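PDB 2EHH: 4-hydroxy-tetrahydrodipicolinate synthase from Aquifex aeolicus, which probably catalyses the condensation of pyruvate with aspartate-beta-semialdehyde to 4-hydroxy-tetrahydrodipicolinate, a step of lysine biosynthesis, working as a homotetramer. Local coordinates for residues Gln3-Leu9 / Thr35-Val40; Val205-Met210 / Leu239-Phe244; Ala122-Asp126 / Cys154-Val158; Leu100-Pro104 / Glu116-Thr120. All coordinates share one frame; numbering follows the deposited sequence.

Contact 1 (Gln3-Leu9 / Thr35-Val40)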
loop_
_atom_site.group_PDB
_atom_site.type_symbol
_atom_site.label_atom_id
_atom_site.label_comp_id
_atom_site.label_asym_id
_atom_site.label_seq_id
_atom_site.Cartn_x
_atom_site.Cartn_y
_atom_site.Cartn_z
ATOM N N GLN A 3 7.968 -19.980 24.108
ATOM C CA GLN A 3 8.010 -20.805 22.917
ATOM C C GLN A 3 6.784 -21.703 22.840
ATOM O O GLN A 3 5.931 -21.679 23.731
ATOM C CB GLN A 3 9.313 -21.626 22.971
ATOM C CG GLN A 3 9.241 -23.114 22.631
ATOM C CD GLN A 3 8.395 -23.922 23.601
ATOM O OE1 GLN A 3 8.118 -23.487 24.720
ATOM N NE2 GLN A 3 7.992 -25.111 23.176
ATOM N N GLY A 4 6.689 -22.470 21.760
ATOM C CA GLY A 4 5.591 -23.404 21.597
ATOM C C GLY A 4 4.254 -22.866 21.134
ATOM O O GLY A 4 4.175 -21.909 20.363
ATOM N N SER A 5 3.197 -23.509 21.622
ATOM C CA SER A 5 1.830 -23.150 21.282
ATOM C C SER A 5 1.218 -22.264 22.363
ATOM O O SER A 5 0.922 -22.730 23.465
ATOM C CB SER A 5 1.002 -24.426 21.110
ATOM O OG SER A 5 -0.330 -24.126 20.740
ATOM N N ILE A 6 1.041 -20.986 22.034
ATOM C CA ILE A 6 0.471 -19.994 22.942
ATOM C C ILE A 6 -0.865 -19.526 22.371
ATOM O O ILE A 6 -0.953 -19.163 21.199
ATOM C CB ILE A 6 1.408 -18.774 23.083
ATOM C CG1 ILE A 6 2.779 -19.233 23.580
ATOM C CG2 ILE A 6 0.803 -17.741 24.035
ATOM C CD1 ILE A 6 3.804 -18.115 23.686
ATOM N N VAL A 7 -1.907 -19.532 23.192
ATOM C CA VAL A 7 -3.214 -19.113 22.710
ATOM C C VAL A 7 -3.578 -17.682 23.107
ATOM O O VAL A 7 -3.445 -17.296 24.266
ATOM C CB VAL A 7 -4.328 -20.070 23.222
ATOM C CG1 VAL A 7 -4.365 -20.064 24.748
ATOM C CG2 VAL A 7 -5.682 -19.650 22.660
ATOM N N ALA A 8 -4.002 -16.889 22.126
ATOM C CA ALA A 8 -4.446 -15.523 22.387
ATOM C C ALA A 8 -5.895 -15.792 22.783
ATOM O O ALA A 8 -6.778 -15.934 21.936
ATOM C CB ALA A 8 -4.370 -14.677 21.108
ATOM N N LEU A 9 -6.123 -15.908 24.084
ATOM C CA LEU A 9 -7.441 -16.242 24.601
ATOM C C LEU A 9 -8.510 -15.165 24.473
ATOM O O LEU A 9 -8.267 -13.991 24.747
ATOM C CB LEU A 9 -7.313 -16.649 26.069
ATOM C CG LEU A 9 -8.384 -17.589 26.613
ATOM C CD1 LEU A 9 -8.199 -18.965 25.999
ATOM C CD2 LEU A 9 -8.270 -17.676 28.132
ATOM N N THR A 35 -1.642 -26.889 25.455
ATOM C CA THR A 35 -1.211 -25.519 25.195
ATOM C C THR A 35 -0.100 -25.125 26.174
ATOM O O THR A 35 -0.183 -25.403 27.369
ATOM C CB THR A 35 -2.401 -24.544 25.301
ATOM O OG1 THR A 35 -3.451 -24.995 24.435
ATOM C CG2 THR A 35 -1.988 -23.139 24.873
ATOM N N ASP A 36 0.947 -24.485 25.660
ATOM C CA ASP A 36 2.082 -24.094 26.489
ATOM C C ASP A 36 1.844 -22.851 27.337
ATOM O O ASP A 36 2.347 -22.751 28.459
ATOM C CB ASP A 36 3.317 -23.891 25.610
ATOM C CG ASP A 36 3.742 -25.164 24.911
ATOM O OD1 ASP A 36 4.097 -26.134 25.614
ATOM O OD2 ASP A 36 3.716 -25.203 23.662
ATOM N N ALA A 37 1.077 -21.903 26.810
ATOM C CA ALA A 37 0.810 -20.684 27.552
ATOM C C ALA A 37 -0.458 -20.000 27.082
ATOM O O ALA A 37 -0.912 -20.203 25.955
ATOM C CB ALA A 37 1.990 -19.730 27.417
ATOM N N ILE A 38 -1.022 -19.180 27.956
ATOM C CA ILE A 38 -2.230 -18.451 27.630
ATOM C C ILE A 38 -1.954 -16.962 27.722
ATOM O O ILE A 38 -1.346 -16.488 28.683
ATOM C CB ILE A 38 -3.389 -18.794 28.594
ATOM C CG1 ILE A 38 -3.738 -20.278 28.485
ATOM C CG2 ILE A 38 -4.615 -17.952 28.259
ATOM C CD1 ILE A 38 -4.850 -20.709 29.411
ATOM N N LEU A 39 -2.374 -16.238 26.693
ATOM C CA LEU A 39 -2.229 -14.792 26.656
ATOM C C LEU A 39 -3.618 -14.250 26.938
ATOM O O LEU A 39 -4.551 -14.503 26.175
ATOM C CB LEU A 39 -1.782 -14.319 25.270
ATOM C CG LEU A 39 -2.055 -12.844 24.954
ATOM C CD1 LEU A 39 -1.219 -11.956 25.858
ATOM C CD2 LEU A 39 -1.747 -12.564 23.488
ATOM N N VAL A 40 -3.765 -13.525 28.042
ATOM C CA VAL A 40 -5.060 -12.951 28.382
ATOM C C VAL A 40 -5.037 -11.438 28.187
ATOM O O VAL A 40 -4.001 -10.795 28.349
ATOM C CB VAL A 40 -5.454 -13.272 29.843
ATOM C CG1 VAL A 40 -5.655 -14.768 30.003
ATOM C CG2 VAL A 40 -4.377 -12.781 30.798
HETATM O O HOH W 1 -2.255 -25.587 21.833
HETATM O O HOH W 2 -6.024 -12.424 24.754
#
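Two groups grip OD2 of Asp36: the backbone N of Ser5, 2.7 Å from that oxygen with an N-H...O angle of 163°, and the ammonium of Lys215, which makes a salt bridge to it from helix 211-223. Ser5 N uses the lone pair of OD2 that faces away from OD1. In return, Ser5 O accepts the backbone N of Asp36 at 2.8 Å. A CB on Gly4 would point at Asp36 OD2 and run into it, and the positive phi (79°) also suits glycine. With an alanine in place of Asp36, Ser5 N and Lys215 would probably be left without their shared acceptor. Beyond this end, strands 4-8 and 37-40 run parallel as the first two staves of the TIM barrel: Ala37 O receives Val7 N at 3.0 Å, and Val7 O receives Leu39 N at 2.9 Å. Ile6, Ala8, Ala37 and Leu39 share one face, where Ala8 lies near Thr44 and Leu39 near Ile203, both predicted to bind pyruvate, while Val7 and Ile38 share the other, under His30 of helix 20-31. Val7 CG1 sits between its own backbone N and carbonyl carbon (chi1 61°), which brings it alongside Ile38 CG1 at 3.8 Å. Ser5 OG bonds to Asn207 and, through a water, to Thr35 OG1. The chemistry therefore implies a charged fastening where the strands begin and a main-chain ladder between apolar faces beyond it.

Contact 2 (Val205-Met210 / Leu239-Phe244)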
loop_
_atom_site.group_PDB
_atom_site.type_symbol
_atom_site.label_atom_id
_atom_site.label_comp_id
_atom_site.label_asym_id
_atom_site.label_seq_id
_atom_site.Cartn_x
_atom_site.Cartn_y
_atom_site.Cartn_z
ATOM N N VAL A 205 -4.538 -17.757 17.270
ATOM C CA VAL A 205 -5.965 -17.495 17.377
ATOM C C VAL A 205 -6.646 -18.856 17.206
ATOM O O VAL A 205 -7.556 -19.209 17.957
ATOM C CB VAL A 205 -6.455 -16.535 16.254
ATOM C CG1 VAL A 205 -7.973 -16.559 16.161
ATOM C CG2 VAL A 205 -5.980 -15.115 16.541
ATOM N N ALA A 206 -6.183 -19.620 16.217
ATOM C CA ALA A 206 -6.736 -20.940 15.919
ATOM C C ALA A 206 -6.654 -21.878 17.120
ATOM O O ALA A 206 -7.432 -22.825 17.232
ATOM C CB ALA A 206 -6.009 -21.559 14.727
ATOM N N ASN A 207 -5.699 -21.602 18.002
ATOM C CA ASN A 207 -5.485 -22.379 19.218
ATOM C C ASN A 207 -6.729 -22.436 20.098
ATOM O O ASN A 207 -6.914 -23.377 20.867
ATOM C CB ASN A 207 -4.352 -21.759 20.038
ATOM C CG ASN A 207 -3.120 -22.603 20.033
ATOM O OD1 ASN A 207 -3.178 -23.788 19.705
ATOM N ND2 ASN A 207 -1.995 -22.016 20.413
ATOM N N ASN A 208 -7.559 -21.405 20.001
ATOM C CA ASN A 208 -8.781 -21.320 20.791
ATOM C C ASN A 208 -9.748 -22.471 20.534
ATOM O O ASN A 208 -10.506 -22.851 21.427
ATOM C CB ASN A 208 -9.504 -20.001 20.501
ATOM C CG ASN A 208 -8.927 -18.834 21.269
ATOM O OD1 ASN A 208 -9.188 -18.672 22.461
ATOM N ND2 ASN A 208 -8.132 -18.009 20.589
ATOM N N VAL A 209 -9.720 -23.029 19.327
ATOM C CA VAL A 209 -10.643 -24.102 18.991
ATOM C C VAL A 209 -10.044 -25.460 18.645
ATOM O O VAL A 209 -10.721 -26.475 18.776
ATOM C CB VAL A 209 -11.593 -23.661 17.862
ATOM C CG1 VAL A 209 -12.374 -22.431 18.311
ATOM C CG2 VAL A 209 -10.813 -23.359 16.604
ATOM N N MET A 210 -8.796 -25.485 18.188
ATOM C CA MET A 210 -8.135 -26.745 17.870
ATOM C C MET A 210 -6.725 -26.738 18.457
ATOM O O MET A 210 -5.732 -26.786 17.734
ATOM C CB MET A 210 -8.093 -26.975 16.350
ATOM C CG MET A 210 -9.445 -27.374 15.763
ATOM S SD MET A 210 -9.400 -27.816 14.013
ATOM C CE MET A 210 -8.831 -29.511 14.086
ATOM N N LEU A 239 -9.273 -23.738 8.336
ATOM C CA LEU A 239 -9.606 -23.145 9.628
ATOM C C LEU A 239 -8.902 -21.797 9.787
ATOM O O LEU A 239 -9.514 -20.812 10.210
ATOM C CB LEU A 239 -9.182 -24.066 10.776
ATOM C CG LEU A 239 -9.411 -23.511 12.187
ATOM C CD1 LEU A 239 -10.902 -23.386 12.456
ATOM C CD2 LEU A 239 -8.761 -24.427 13.217
ATOM N N PHE A 240 -7.614 -21.757 9.447
ATOM C CA PHE A 240 -6.833 -20.525 9.562
ATOM C C PHE A 240 -7.467 -19.378 8.778
ATOM O O PHE A 240 -7.505 -18.242 9.247
ATOM C CB PHE A 240 -5.398 -20.726 9.052
ATOM C CG PHE A 240 -4.550 -21.636 9.910
ATOM C CD1 PHE A 240 -4.943 -21.989 11.198
ATOM C CD2 PHE A 240 -3.330 -22.109 9.429
ATOM C CE1 PHE A 240 -4.136 -22.799 11.995
ATOM C CE2 PHE A 240 -2.512 -22.920 10.216
ATOM C CZ PHE A 240 -2.917 -23.265 11.504
ATOM N N LYS A 241 -7.965 -19.673 7.582
ATOM C CA LYS A 241 -8.574 -18.629 6.764
ATOM C C LYS A 241 -9.949 -18.176 7.254
ATOM O O LYS A 241 -10.201 -16.977 7.368
ATOM C CB LYS A 241 -8.672 -19.089 5.306
ATOM C CG LYS A 241 -7.319 -19.344 4.648
ATOM C CD LYS A 241 -6.368 -18.151 4.818
ATOM C CE LYS A 241 -6.893 -16.891 4.133
ATOM N NZ LYS A 241 -6.093 -15.682 4.504
ATOM N N VAL A 242 -10.835 -19.120 7.561
ATOM C CA VAL A 242 -12.176 -18.747 8.011
ATOM C C VAL A 242 -12.192 -17.939 9.316
ATOM O O VAL A 242 -13.100 -17.137 9.539
ATOM C CB VAL A 242 -13.093 -19.993 8.161
ATOM C CG1 VAL A 242 -12.765 -20.746 9.443
ATOM C CG2 VAL A 242 -14.556 -19.567 8.135
ATOM N N LEU A 243 -11.193 -18.135 10.175
ATOM C CA LEU A 243 -11.140 -17.393 11.436
ATOM C C LEU A 243 -10.893 -15.908 11.209
ATOM O O LEU A 243 -10.961 -15.110 12.142
ATOM C CB LEU A 243 -10.059 -17.969 12.352
ATOM C CG LEU A 243 -10.521 -19.090 13.293
ATOM C CD1 LEU A 243 -11.404 -20.072 12.560
ATOM C CD2 LEU A 243 -9.311 -19.792 13.875
ATOM N N PHE A 244 -10.612 -15.538 9.963
ATOM C CA PHE A 244 -10.375 -14.141 9.624
ATOM C C PHE A 244 -11.302 -13.636 8.521
ATOM O O PHE A 244 -11.008 -12.634 7.870
ATOM C CB PHE A 244 -8.911 -13.951 9.224
ATOM C CG PHE A 244 -7.964 -14.129 10.368
ATOM C CD1 PHE A 244 -7.611 -13.048 11.170
ATOM C CD2 PHE A 244 -7.485 -15.393 10.695
ATOM C CE1 PHE A 244 -6.800 -13.226 12.285
ATOM C CE2 PHE A 244 -6.673 -15.581 11.811
ATOM C CZ PHE A 244 -6.331 -14.498 12.607
#
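Leu239, Ala206 and Val205 carry this contact, and every touch between the segments is apolar. Leu239 has its CG anti to the backbone N (chi1 177°), which sends both methyls to the far end of segment 205-210. Leu239 CD2 rests on the sulfur of Met210, 3.5 Å from SD, where the two side chains cross obliquely, while Leu239 CD1 lies 4.1 Å from Val209 CG2. Ala206 is the small piece in the middle. Ala206 CB meets the rim of the Phe240 ring near the ring plane, 3.5 Å from CE1, and Ala206 CA takes Leu243 CD2 at the same 3.5 Å. Segment 205-210 is the turn that follows the last strand of the TIM barrel, 201-204, and leads into helix 211-223; helix 226-242 belongs to the C-terminal helices that follow the barrel in this family, so barrel and helical extension meet here. Val205 meets Leu243 and Phe244. The side chains of Val205 and Leu243 slide past each other in opposite directions, Val205 CG1 lying 4.2 Å from Leu243 CD2. Val205 CG2 approaches Phe244 CZ at 4.0 Å, oblique to the ring; Val205 also touches Thr44, a predicted pyruvate-binding residue. The turn is braced from within: Val205 O accepts both Asn208 N and Asn208 ND2, the latter in the carbonyl plane at 2.9 Å. Asp188 OD2 accepts the backbone N atoms of both Val205 and Ala206.

Contact 3 (Ala122-Asp126 / Cys154-Val158)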
loop_
_atom_site.group_PDB
_atom_site.type_symbol
_atom_site.label_atom_id
_atom_site.label_comp_id
_atom_site.label_asym_id
_atom_site.label_seq_id
_atom_site.Cartn_x
_atom_site.Cartn_y
_atom_site.Cartn_z
ATOM N N ALA A 122 10.097 -1.562 30.504
ATOM C CA ALA A 122 11.049 -2.618 30.860
ATOM C C ALA A 122 11.913 -2.299 32.081
ATOM O O ALA A 122 12.132 -3.161 32.937
ATOM C CB ALA A 122 11.952 -2.937 29.657
ATOM N N GLN A 123 12.417 -1.070 32.161
ATOM C CA GLN A 123 13.259 -0.684 33.287
ATOM C C GLN A 123 12.451 -0.486 34.563
ATOM O O GLN A 123 12.993 -0.557 35.665
ATOM C CB GLN A 123 14.036 0.597 32.967
ATOM C CG GLN A 123 14.991 0.455 31.786
ATOM C CD GLN A 123 15.979 1.598 31.697
ATOM O OE1 GLN A 123 15.602 2.767 31.786
ATOM N NE2 GLN A 123 17.251 1.267 31.509
ATOM N N GLU A 124 11.154 -0.242 34.416
ATOM C CA GLU A 124 10.291 -0.039 35.572
ATOM C C GLU A 124 9.812 -1.342 36.194
ATOM O O GLU A 124 9.734 -1.459 37.417
ATOM C CB GLU A 124 9.073 0.803 35.189
ATOM C CG GLU A 124 9.276 2.284 35.375
ATOM C CD GLU A 124 9.665 2.622 36.800
ATOM O OE1 GLU A 124 8.881 2.305 37.722
ATOM O OE2 GLU A 124 10.757 3.197 36.996
ATOM N N VAL A 125 9.502 -2.320 35.349
ATOM C CA VAL A 125 8.992 -3.603 35.820
ATOM C C VAL A 125 9.884 -4.784 35.460
ATOM O O VAL A 125 10.132 -5.058 34.280
ATOM C CB VAL A 125 7.585 -3.863 35.248
ATOM C CG1 VAL A 125 6.927 -5.016 35.982
ATOM C CG2 VAL A 125 6.750 -2.597 35.349
ATOM N N ASP A 126 10.347 -5.491 36.486
ATOM C CA ASP A 126 11.211 -6.646 36.302
ATOM C C ASP A 126 10.417 -7.897 35.928
ATOM O O ASP A 126 10.316 -8.846 36.707
ATOM C CB ASP A 126 12.025 -6.883 37.581
ATOM C CG ASP A 126 12.925 -8.097 37.484
ATOM O OD1 ASP A 126 13.476 -8.345 36.392
ATOM O OD2 ASP A 126 13.091 -8.799 38.507
ATOM N N CYS A 154 17.924 -3.737 27.439
ATOM C CA CYS A 154 17.076 -4.344 28.463
ATOM C C CYS A 154 17.083 -5.870 28.388
ATOM O O CYS A 154 16.479 -6.450 27.488
ATOM C CB CYS A 154 15.634 -3.842 28.317
ATOM S SG CYS A 154 15.456 -2.045 28.292
ATOM N N GLU A 155 17.751 -6.523 29.338
ATOM C CA GLU A 155 17.803 -7.983 29.348
ATOM C C GLU A 155 16.373 -8.467 29.511
ATOM O O GLU A 155 16.039 -9.612 29.224
ATOM C CB GLU A 155 18.644 -8.487 30.526
ATOM C CG GLU A 155 20.002 -7.812 30.659
ATOM C CD GLU A 155 20.967 -8.602 31.527
ATOM O OE1 GLU A 155 20.531 -9.152 32.564
ATOM O OE2 GLU A 155 22.166 -8.662 31.176
ATOM N N ASN A 156 15.549 -7.540 29.974
ATOM C CA ASN A 156 14.134 -7.715 30.249
ATOM C C ASN A 156 13.252 -7.948 29.001
ATOM O O ASN A 156 12.201 -8.598 29.073
ATOM C CB ASN A 156 13.673 -6.461 31.004
ATOM C CG ASN A 156 12.395 -6.671 31.734
ATOM O OD1 ASN A 156 11.815 -7.751 31.673
ATOM N ND2 ASN A 156 11.939 -5.647 32.439
ATOM N N ILE A 157 13.674 -7.403 27.864
ATOM C CA ILE A 157 12.932 -7.545 26.611
ATOM C C ILE A 157 13.486 -8.774 25.897
ATOM O O ILE A 157 14.578 -8.741 25.326
ATOM C CB ILE A 157 13.085 -6.261 25.772
ATOM C CG1 ILE A 157 12.443 -5.098 26.542
ATOM C CG2 ILE A 157 12.442 -6.433 24.411
ATOM C CD1 ILE A 157 12.616 -3.739 25.910
ATOM N N VAL A 158 12.708 -9.852 25.928
ATOM C CA VAL A 158 13.137 -11.143 25.390
ATOM C C VAL A 158 12.485 -11.719 24.142
ATOM O O VAL A 158 12.946 -12.736 23.623
ATOM C CB VAL A 158 12.999 -12.215 26.478
ATOM C CG1 VAL A 158 13.762 -11.791 27.725
ATOM C CG2 VAL A 158 11.524 -12.414 26.810
#
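Asn156 reaches from a tight turn to the C-terminal end of a helix, and its side chain can be followed atom by atom. Asn156 CB sits 4.1 Å from the CB of Ala122, an ordinary apolar touch. Asn156 CG, swung anti to the backbone N (chi1 -161°), comes 3.7 Å from Ala122 O and carries the amide over to the last turn of helix 111-124. Asn156 OD1 has Val125 O as its nearest partner across the contact, at 4.1 Å, which is not a bond. At the tip, Asn156 ND2 donates to two carbonyl oxygens, Ala122 O at 2.5 Å and Val125 O at 2.6 Å. Both lengths are shorter than usual for N-H...O bonds, so their exact values are doubtful, but both oxygens lie close to the amide plane, as expected when each N-H has its own acceptor. The bonds are bent, with N-H...O angles of 136° and 144°, and each donor is tilted out of its acceptor's carbonyl plane. A leucine in place of Asn156 would probably leave the oxygens of Ala122 and Val125 without this shared donor. Beside the amide, Ala122 CB packs 3.9 Å from Cys154 SG and 3.8 Å from Ile157 CG1. Segment 154-158 keeps its shape through a type I turn, closed by Ile157 N bonding to Cys154 O. The contact thus joins two connections of the TIM barrel: the exit of helix 111-124, just before strand 129-133, and the turn from helix 144-153 into strand 157-162. Ile129 of strand 129-133 touches both Ala122 and Asn156, and Val125 leans on helix 81-93.

Contact 4 (Leu100-Pro104 / Glu116-Thr120)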
loop_
_atom_site.group_PDB
_atom_site.type_symbol
_atom_site.label_atom_id
_atom_site.label_comp_id
_atom_site.label_asym_id
_atom_site.label_seq_id
_atom_site.Cartn_x
_atom_site.Cartn_y
_atom_site.Cartn_z
ATOM N N LEU A 100 2.787 -8.902 27.502
ATOM C CA LEU A 100 2.764 -8.647 26.062
ATOM C C LEU A 100 2.464 -7.158 25.924
ATOM O O LEU A 100 1.397 -6.694 26.328
ATOM C CB LEU A 100 1.660 -9.459 25.384
ATOM C CG LEU A 100 1.558 -9.298 23.862
ATOM C CD1 LEU A 100 2.390 -10.378 23.177
ATOM C CD2 LEU A 100 0.109 -9.417 23.435
ATOM N N VAL A 101 3.406 -6.413 25.363
ATOM C CA VAL A 101 3.257 -4.975 25.213
ATOM C C VAL A 101 3.185 -4.596 23.745
ATOM O O VAL A 101 4.178 -4.674 23.025
ATOM C CB VAL A 101 4.434 -4.251 25.873
ATOM C CG1 VAL A 101 4.248 -2.746 25.774
ATOM C CG2 VAL A 101 4.550 -4.697 27.333
ATOM N N VAL A 102 2.002 -4.195 23.302
ATOM C CA VAL A 102 1.813 -3.834 21.905
ATOM C C VAL A 102 2.512 -2.529 21.545
ATOM O O VAL A 102 2.685 -1.641 22.387
ATOM C CB VAL A 102 0.298 -3.717 21.564
ATOM C CG1 VAL A 102 -0.301 -2.487 22.247
ATOM C CG2 VAL A 102 0.097 -3.651 20.052
ATOM N N VAL A 103 2.952 -2.432 20.296
ATOM C CA VAL A 103 3.579 -1.210 19.815
ATOM C C VAL A 103 2.424 -0.211 19.832
ATOM O O VAL A 103 1.338 -0.522 19.357
ATOM C CB VAL A 103 4.080 -1.369 18.355
ATOM C CG1 VAL A 103 4.430 -0.008 17.765
ATOM C CG2 VAL A 103 5.287 -2.293 18.317
ATOM N N PRO A 104 2.637 0.987 20.391
ATOM C CA PRO A 104 1.585 2.005 20.451
ATOM C C PRO A 104 0.823 2.207 19.143
ATOM O O PRO A 104 1.417 2.466 18.091
ATOM C CB PRO A 104 2.346 3.248 20.870
ATOM C CG PRO A 104 3.350 2.680 21.838
ATOM C CD PRO A 104 3.848 1.443 21.102
ATOM N N GLU A 116 11.800 4.791 23.833
ATOM C CA GLU A 116 11.545 5.264 25.193
ATOM C C GLU A 116 10.331 4.596 25.832
ATOM O O GLU A 116 10.303 4.379 27.042
ATOM C CB GLU A 116 11.394 6.788 25.207
ATOM C CG GLU A 116 12.671 7.501 24.798
ATOM C CD GLU A 116 12.642 8.990 25.074
ATOM O OE1 GLU A 116 13.534 9.700 24.561
ATOM O OE2 GLU A 116 11.738 9.447 25.806
ATOM N N HIS A 117 9.337 4.252 25.018
ATOM C CA HIS A 117 8.135 3.589 25.520
ATOM C C HIS A 117 8.489 2.236 26.141
ATOM O O HIS A 117 8.257 1.994 27.329
ATOM C CB HIS A 117 7.139 3.378 24.372
ATOM C CG HIS A 117 5.898 2.637 24.764
ATOM N ND1 HIS A 117 4.890 3.207 25.516
ATOM C CD2 HIS A 117 5.490 1.375 24.487
ATOM C CE1 HIS A 117 3.916 2.329 25.679
ATOM N NE2 HIS A 117 4.256 1.208 25.065
ATOM N N PHE A 118 9.060 1.359 25.327
ATOM C CA PHE A 118 9.427 0.029 25.782
ATOM C C PHE A 118 10.527 0.047 26.831
ATOM O O PHE A 118 10.519 -0.764 27.757
ATOM C CB PHE A 118 9.837 -0.831 24.586
ATOM C CG PHE A 118 8.675 -1.266 23.736
ATOM C CD1 PHE A 118 7.858 -2.319 24.139
ATOM C CD2 PHE A 118 8.374 -0.600 22.553
ATOM C CE1 PHE A 118 6.750 -2.703 23.377
ATOM C CE2 PHE A 118 7.270 -0.975 21.781
ATOM C CZ PHE A 118 6.457 -2.029 22.196
ATOM N N LYS A 119 11.467 0.973 26.690
ATOM C CA LYS A 119 12.561 1.084 27.647
ATOM C C LYS A 119 11.987 1.458 29.014
ATOM O O LYS A 119 12.321 0.847 30.031
ATOM C CB LYS A 119 13.552 2.153 27.188
ATOM C CG LYS A 119 14.832 2.224 28.007
ATOM C CD LYS A 119 15.672 3.423 27.585
ATOM C CE LYS A 119 17.097 3.334 28.118
ATOM N NZ LYS A 119 17.151 3.237 29.602
ATOM N N THR A 120 11.112 2.458 29.027
ATOM C CA THR A 120 10.492 2.915 30.268
ATOM C C THR A 120 9.769 1.784 30.989
ATOM O O THR A 120 9.968 1.573 32.188
ATOM C CB THR A 120 9.514 4.079 29.994
ATOM O OG1 THR A 120 10.252 5.189 29.469
ATOM C CG2 THR A 120 8.804 4.515 31.281
HETATM O O HOH W 3 2.093 -0.481 24.728
#
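Strand 100-102 and helix 116-120 run nearly antiparallel, their axes 160° apart and 10.5 Å at closest approach, with the CA atoms of Val101 and Phe118 8.0 Å apart. This is the first half of a beta-alpha-beta crossover of the TIM barrel, in which helix 111-124 covers strand 98-102 and leads on to strand 129-133. Phe118 comes in rim first: its CE1 lies 3.3 Å from Val101 O, which sits at the edge of the ring, and 3.5 Å from Val101 CG1, while CZ lies beside Val103 CA. His117 packs chiefly on Pro104. With CG anti to the backbone N (chi1 177°), its imidazole turns a face to Pro104, whose CG stands 3.6 Å from the His117 ring centroid and 11° off the normal, a CH-pi contact. The same imidazole lays CD2 over the centre of the Phe118 ring, and its ND1 bonds to Thr81 OG1, so neighbours hold its rotation. Pro104 also packs on Pro269 of a neighbouring subunit, and Val102 on Tyr106 of that subunit, a predicted proton-relay residue. One water lies in the imidazole plane, 2.8 Å from His117 NE2, and donates to Val102 O at 2.7 Å.

Overall arrangement
Contacts 1, 2 and 4 are buried; contact 3 lies farther out and is partly exposed. The strands of contacts 1 and 4 belong to the same barrel sheet, and Leu39 of one packs on Leu100 of the other. Contact 3 shares helix 111-124 with contact 4, their centres about 10 Å apart. Contact 2 is on the opposite side of the chain's centre from contacts 3 and 4, yet touches contact 1 through the side chains of Asn207 and Asn208, which reach strand 4-8. Chemistry follows place: strand meets strand through main-chain bonds, helix meets strand through rings and a water, turn meets helix end through one amide, and barrel meets C-terminal helix through apolar side chains.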